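Local structure of beta-1,3-xylanase (Alcaligenes sp., 2COV) at the interface of chains A and B. The protein binds beta-1,3-xylan through this family 31 carbohydrate-binding module, probably helping to hold the xylanase on its polysaccharide substrate. Residues are numbered along the deposited sequence; one frame, centred on the assembly and turned at random. Chains: chain A/B, beta-1,3-xylanase.

The interface of chains A and B. Residues chain A 38, 44-47; chain B 36, 74, 77-79.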
ATOM      1  N   TYR A  38     -11.415   1.675 -10.376  1.00 10.44           N
ATOM      2  CA  TYR A  38     -10.966   0.315 -10.668  1.00 10.94           C
ATOM      3  C   TYR A  38     -11.822  -0.679  -9.919  1.00 10.85           C
ATOM      4  O   TYR A  38     -12.127  -0.475  -8.761  1.00 10.92           O
ATOM      5  CB  TYR A  38      -9.502   0.084 -10.315  1.00 12.92           C
ATOM      6  CG  TYR A  38      -8.533   0.814 -11.216  1.00 13.22           C
ATOM      7  CD1 TYR A  38      -8.157   2.101 -10.958  1.00 14.28           C
ATOM      8  CD2 TYR A  38      -8.016   0.202 -12.338  1.00 13.51           C
ATOM      9  CE1 TYR A  38      -7.344   2.802 -11.827  1.00 15.14           C
ATOM     10  CE2 TYR A  38      -7.197   0.845 -13.195  1.00 12.35           C
ATOM     11  CZ  TYR A  38      -6.884   2.151 -12.964  1.00 14.38           C
ATOM     12  OH  TYR A  38      -6.067   2.844 -13.833  1.00 17.10           O
ATOM     13  N   TYR A  44      -6.235  -8.140  -9.176  1.00 13.14           N
ATOM     14  CA  TYR A  44      -6.124  -7.933 -10.634  1.00 12.03           C
ATOM     15  C   TYR A  44      -7.184  -6.879 -10.962  1.00 11.76           C
ATOM     16  O   TYR A  44      -8.356  -7.151 -10.757  1.00 12.59           O
ATOM     17  CB  TYR A  44      -6.381  -9.241 -11.360  1.00 13.28           C
ATOM     18  CG  TYR A  44      -6.376  -9.082 -12.847  1.00 13.11           C
ATOM     19  CD1 TYR A  44      -5.208  -9.165 -13.552  1.00 13.98           C
ATOM     20  CD2 TYR A  44      -7.548  -8.873 -13.537  1.00 14.48           C
ATOM     21  CE1 TYR A  44      -5.228  -9.016 -14.931  1.00 14.85           C
ATOM     22  CE2 TYR A  44      -7.522  -8.726 -14.935  1.00 14.84           C
ATOM     23  CZ  TYR A  44      -6.368  -8.760 -15.600  1.00 14.96           C
ATOM     24  OH  TYR A  44      -6.352  -8.632 -16.984  1.00 16.73           O
ATOM     25  N   CYS A  45      -6.710  -5.707 -11.341  1.00 12.17           N
ATOM     26  CA  CYS A  45      -7.585  -4.515 -11.433  1.00 12.34           C
ATOM     27  C   CYS A  45      -7.773  -4.048 -12.841  1.00 11.34           C
ATOM     28  O   CYS A  45      -6.827  -3.991 -13.614  1.00 14.49           O
ATOM     29  CB  CYS A  45      -6.966  -3.374 -10.637  1.00 13.92           C
ATOM     30  SG  CYS A  45      -6.849  -3.723  -8.810  1.00 16.66           S
ATOM     31  N   LEU A  46      -9.021  -3.641 -13.135  1.00 12.40           N
ATOM     32  CA  LEU A  46      -9.422  -3.059 -14.424  1.00 14.16           C
ATOM     33  C   LEU A  46     -10.232  -1.863 -14.209  1.00 13.05           C
ATOM     34  O   LEU A  46     -10.976  -1.781 -13.287  1.00 12.40           O
ATOM     35  CB  LEU A  46     -10.240  -4.085 -15.219  1.00 15.65           C
ATOM     36  CG  LEU A  46      -9.631  -5.412 -15.528  1.00 18.70           C
ATOM     37  CD1 LEU A  46     -10.646  -6.466 -16.048  1.00 20.70           C
ATOM     38  CD2 LEU A  46      -8.577  -5.134 -16.605  1.00 19.68           C
ATOM     39  N   PRO A  47     -10.144  -0.904 -15.135  1.00 12.89           N
ATOM     40  CA  PRO A  47     -11.043   0.269 -15.017  1.00 13.48           C
ATOM     41  C   PRO A  47     -12.452  -0.154 -15.125  1.00 12.86           C
ATOM     42  O   PRO A  47     -12.808  -0.944 -16.030  1.00 14.43           O
ATOM     43  CB  PRO A  47     -10.630   1.146 -16.206  1.00 15.84           C
ATOM     44  CG  PRO A  47      -9.433   0.706 -16.663  1.00 18.55           C
ATOM     45  CD  PRO A  47      -9.237  -0.779 -16.278  1.00 15.56           C
TER
ATOM     46  N   TRP B  36      -5.134   9.243 -15.767  1.00 13.64           N
ATOM     47  CA  TRP B  36      -5.005   9.959 -14.510  1.00 13.58           C
ATOM     48  C   TRP B  36      -3.517  10.047 -14.184  1.00 12.83           C
ATOM     49  O   TRP B  36      -2.729   9.283 -14.726  1.00 12.71           O
ATOM     50  CB  TRP B  36      -5.791   9.246 -13.367  1.00 13.59           C
ATOM     51  CG  TRP B  36      -5.425   7.813 -13.131  1.00 13.10           C
ATOM     52  CD1 TRP B  36      -6.098   6.715 -13.592  1.00 13.48           C
ATOM     53  CD2 TRP B  36      -4.270   7.290 -12.420  1.00 13.67           C
ATOM     54  NE1 TRP B  36      -5.430   5.571 -13.234  1.00 14.35           N
ATOM     55  CE2 TRP B  36      -4.324   5.892 -12.519  1.00 13.75           C
ATOM     56  CE3 TRP B  36      -3.243   7.869 -11.641  1.00 13.05           C
ATOM     57  CZ2 TRP B  36      -3.340   5.097 -11.981  1.00 14.77           C
ATOM     58  CZ3 TRP B  36      -2.287   7.055 -11.151  1.00 15.28           C
ATOM     59  CH2 TRP B  36      -2.345   5.694 -11.332  1.00 15.08           C
ATOM     60  N   GLU B  74      -1.284   6.532 -14.785  1.00 12.63           N
ATOM     61  CA  GLU B  74      -1.900   5.478 -15.592  1.00 12.84           C
ATOM     62  C   GLU B  74      -1.154   5.195 -16.886  1.00 13.67           C
ATOM     63  O   GLU B  74      -0.740   6.143 -17.543  1.00 14.20           O
ATOM     64  CB  GLU B  74      -3.327   5.912 -15.931  1.00 14.05           C
ATOM     65  CG  GLU B  74      -4.137   4.810 -16.618  1.00 15.50           C
ATOM     66  CD  GLU B  74      -4.985   5.256 -17.678  1.00 17.82           C
ATOM     67  OE1 GLU B  74      -4.452   5.839 -18.669  1.00 18.78           O
ATOM     68  OE2 GLU B  74      -6.257   5.203 -17.358  1.00 21.32           O
ATOM     69  N   TYR B  77      -3.760   2.479 -21.120  1.00 15.51           N
ATOM     70  CA  TYR B  77      -5.229   2.695 -21.087  1.00 18.30           C
ATOM     71  C   TYR B  77      -5.941   2.065 -19.851  1.00 19.00           C
ATOM     72  O   TYR B  77      -7.170   1.831 -19.837  1.00 22.60           O
ATOM     73  CB  TYR B  77      -5.897   2.269 -22.398  1.00 20.36           C
ATOM     74  CG  TYR B  77      -5.221   2.811 -23.609  1.00 19.68           C
ATOM     75  CD1 TYR B  77      -4.752   1.982 -24.603  1.00 23.41           C
ATOM     76  CD2 TYR B  77      -5.056   4.198 -23.779  1.00 20.34           C
ATOM     77  CE1 TYR B  77      -4.170   2.522 -25.738  1.00 26.42           C
ATOM     78  CE2 TYR B  77      -4.438   4.732 -24.863  1.00 22.07           C
ATOM     79  CZ  TYR B  77      -3.994   3.884 -25.864  1.00 25.24           C
ATOM     80  OH  TYR B  77      -3.372   4.387 -26.993  1.00 30.00           O
ATOM     81  N   GLY B  78      -5.238   1.951 -18.778  1.00 19.08           N
ATOM     82  CA  GLY B  78      -5.846   1.373 -17.563  1.00 18.51           C
ATOM     83  C   GLY B  78      -5.469  -0.052 -17.367  1.00 18.10           C
ATOM     84  O   GLY B  78      -5.799  -0.593 -16.328  1.00 19.27           O
ATOM     85  N   GLN B  79      -4.664  -0.610 -18.294  1.00 14.80           N
ATOM     86  CA  GLN B  79      -4.112  -1.975 -18.045  1.00 15.78           C
ATOM     87  C   GLN B  79      -2.749  -1.924 -17.298  1.00 14.06           C
ATOM     88  O   GLN B  79      -2.184  -2.960 -17.058  1.00 16.96           O
ATOM     89  CB  GLN B  79      -3.921  -2.761 -19.387  1.00 16.71           C
ATOM     90  CG  GLN B  79      -5.262  -2.914 -20.160  1.00 18.78           C
ATOM     91  CD  GLN B  79      -6.085  -4.094 -19.713  1.00 26.28           C
ATOM     92  OE1 GLN B  79      -5.825  -4.693 -18.672  1.00 24.71           O
TER
HETATM   93  O   HOH W   1      -4.894  -1.948 -14.230  1.00 23.46           O
HETATM   94  O   HOH W   2      -8.018   4.053 -15.438  1.00 24.49           O
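A direct hydrogen bond crosses this patch: the indole NE1 of B:Trp36 donates to the phenol OH of A:Tyr38 at 2.9 Å. It is nearly straight, 174° at the hydrogen, and the OH lies in the indole plane, so the N-H is met head-on at the ring edge. The two side chains cross at about a right angle and meet edge to edge, without stacking. B:Trp36 has CG in the crowded position between backbone N and carbonyl carbon; chi1 56° and chi2 -99° together bring NE1 to face chain A. The backbone N of B:Glu74 lies over one indole face, near the rim.

Water extends this link. Water 2 sits 2.8 Å from A:Tyr38 OH and also 2.8 Å from OE2 of the B:Glu74 carboxylate, so the phenol oxygen is gripped by both indole and water; the nearby carboxylate might polarise it. Water 1 joins two backbone carbonyls, lying 2.9 Å from A:Cys45 O and 2.7 Å from B:Gly78 O. A phenylalanine at A:Tyr38 would probably lose both the indole bond and the water link to B:Glu74, leaving a polar N-H of B:Trp36 without this acceptor.

Other contacts are van der Waals packing, some of carbon against oxygen. The A:Pro47 ring rests on the B:Gly78 backbone, CG 3.8 Å from the glycine CA, with CD facing the carbonyl oxygen. That same oxygen lies at the edge of the A:Tyr38 ring, 3.7 Å from CE2. Farther along, A:Leu46 and B:Gln79 run side by side, CD2 of the leucine 3.5 Å from OE1 of the incompletely modelled glutamine.

A two-fold repeats the patch with chains exchanged, although this pairing may reflect crystal packing. Chain A contributes strands 37-41 and 44-47, where A:Cys45 is disulfide-bonded to A:Cys40; chain B offers the short 3-10 helix 76-78 after strand 66-75, plus the loop bearing B:Trp36.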